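Local coordinates for porin protein associated with imipenem resistance (Acinetobacter baumannii, PDB 4FUV) that forms an eight-stranded beta-barrel in the outer membrane, probably passing ornithine and imipenem, and is associated with imipenem resistance, at residues 127-131 against 132-136. Residues are numbered along the deposited sequence; the frame is centred on the assembly and turned at random.
Sequences FIAGA and DGVKI
Ala129 and Val134 point their side chains at each other across a tight turn of the chain, the methyl CB of Ala129 meeting the CG2 branch of Val134 at 3.6 Å. That branch is placed by the first torsion of Val134: CG1 stands anti to the backbone N (chi1 169°), which puts CG2 beside that N and turns it to the alanine, where it also packs 3.8 Å from Ala129 CA. Both residues are buried; alanine suits its place because its one methyl meets both Val134 CG2 and Val114, and a beta-branched valine suits the extended backbone of the other strand. Phe120 extends the apolar cluster, packing against Val134.

Just beyond this pair the chain makes a type I beta turn from Gly130 to Gly133, linking strands 125-129 and 134-144 of the outer-membrane barrel protein; the centre of the contact lies about 29 Å from the centre of the chain. The two strands diverge from the turn, and each pairs with strand 177-187, not with the other. The turn is closed by one hydrogen bond, Gly133 N to Gly130 O at 2.9 Å. The N-H points nearly straight at the oxygen (162°), yet the donor lies above the carbonyl plane, 52° out of it. Gly133 has a positive phi, a backbone shape that glycine adopts readily because it lacks a CB.

The two corner residues are exposed, and a small residue such as Ala131 suits such a corner. In Asp132, CB leaves the backbone pointing away from 127-131, while the first torsion sets CG beside the residue's own N and anti to its carbonyl carbon, bringing OD1 to 3.6 Å from Ala131 C, a contact without a hydrogen bond; a charged group suits this solvent-facing corner. On the first strand, Ala129 O accepts a hydrogen bond from the hydroxyl OG1 of Thr189 of the second subunit.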
loop_
_atom_site.group_PDB
_atom_site.type_symbol
_atom_site.label_atom_id
_atom_site.label_comp_id
_atom_site.label_asym_id
_atom_site.label_seq_id
_atom_site.Cartn_x
_atom_site.Cartn_y
_atom_site.Cartn_z
ATOM N N PHE A 127 11.111 5.717 -17.238
ATOM C CA PHE A 127 10.864 6.469 -18.456
ATOM C C PHE A 127 9.702 7.422 -18.211
ATOM O O PHE A 127 8.886 7.193 -17.329
ATOM C CB PHE A 127 10.491 5.540 -19.611
ATOM C CG PHE A 127 11.617 4.669 -20.090
ATOM C CD1 PHE A 127 11.890 3.464 -19.463
ATOM C CD2 PHE A 127 12.382 5.041 -21.192
ATOM C CE1 PHE A 127 12.920 2.649 -19.909
ATOM C CE2 PHE A 127 13.413 4.239 -21.645
ATOM C CZ PHE A 127 13.680 3.027 -20.998
ATOM N N ILE A 128 9.632 8.491 -18.999
ATOM C CA ILE A 128 8.494 9.399 -18.945
ATOM C C ILE A 128 7.921 9.561 -20.346
ATOM O O ILE A 128 8.630 9.972 -21.265
ATOM C CB ILE A 128 8.882 10.789 -18.391
ATOM C CG1 ILE A 128 9.017 10.736 -16.861
ATOM C CG2 ILE A 128 7.827 11.829 -18.775
ATOM C CD1 ILE A 128 9.601 12.021 -16.247
ATOM N N ALA A 129 6.635 9.251 -20.494
ATOM C CA ALA A 129 5.970 9.285 -21.792
ATOM C C ALA A 129 5.914 10.700 -22.372
ATOM O O ALA A 129 5.626 11.664 -21.660
ATOM C CB ALA A 129 4.567 8.712 -21.675
ATOM N N GLY A 130 6.168 10.807 -23.672
ATOM C CA GLY A 130 6.078 12.079 -24.369
ATOM C C GLY A 130 4.652 12.572 -24.536
ATOM O O GLY A 130 3.703 11.949 -24.056
ATOM N N ALA A 131 4.512 13.697 -25.233
ATOM C CA ALA A 131 3.237 14.380 -25.409
ATOM C C ALA A 131 2.128 13.510 -25.999
ATOM O O ALA A 131 0.949 13.766 -25.769
ATOM C CB ALA A 131 3.433 15.645 -26.268
ATOM N N ASP A 132 2.499 12.490 -26.762
ATOM C CA ASP A 132 1.502 11.651 -27.416
ATOM C C ASP A 132 1.243 10.356 -26.671
ATOM O O ASP A 132 0.509 9.499 -27.152
ATOM C CB ASP A 132 1.919 11.342 -28.846
ATOM C CG ASP A 132 1.927 12.575 -29.722
ATOM O OD1 ASP A 132 1.115 13.490 -29.457
ATOM O OD2 ASP A 132 2.753 12.633 -30.660
ATOM N N GLY A 133 1.847 10.212 -25.497
ATOM C CA GLY A 133 1.644 9.022 -24.686
ATOM C C GLY A 133 2.452 7.825 -25.143
ATOM O O GLY A 133 3.156 7.870 -26.148
ATOM N N VAL A 134 2.364 6.742 -24.385
ATOM C CA VAL A 134 3.076 5.523 -24.723
ATOM C C VAL A 134 2.171 4.319 -24.495
ATOM O O VAL A 134 1.431 4.264 -23.522
ATOM C CB VAL A 134 4.372 5.383 -23.904
ATOM C CG1 VAL A 134 4.971 3.996 -24.070
ATOM C CG2 VAL A 134 5.397 6.475 -24.326
ATOM N N LYS A 135 2.238 3.373 -25.421
ATOM C CA LYS A 135 1.490 2.133 -25.370
ATOM C C LYS A 135 2.525 1.018 -25.271
ATOM O O LYS A 135 3.546 1.041 -25.969
ATOM C CB LYS A 135 0.669 2.016 -26.656
ATOM C CG LYS A 135 -0.271 0.831 -26.778
ATOM C CD LYS A 135 -0.794 0.755 -28.219
ATOM C CE LYS A 135 -1.971 -0.192 -28.369
ATOM N N ILE A 136 2.308 0.070 -24.366
ATOM C CA ILE A 136 3.141 -1.121 -24.346
ATOM C C ILE A 136 2.270 -2.359 -24.435
ATOM O O ILE A 136 1.445 -2.595 -23.564
ATOM C CB ILE A 136 3.980 -1.228 -23.065
ATOM C CG1 ILE A 136 4.915 -0.022 -22.936
ATOM C CG2 ILE A 136 4.778 -2.522 -23.081
ATOM C CD1 ILE A 136 5.716 -0.027 -21.656
#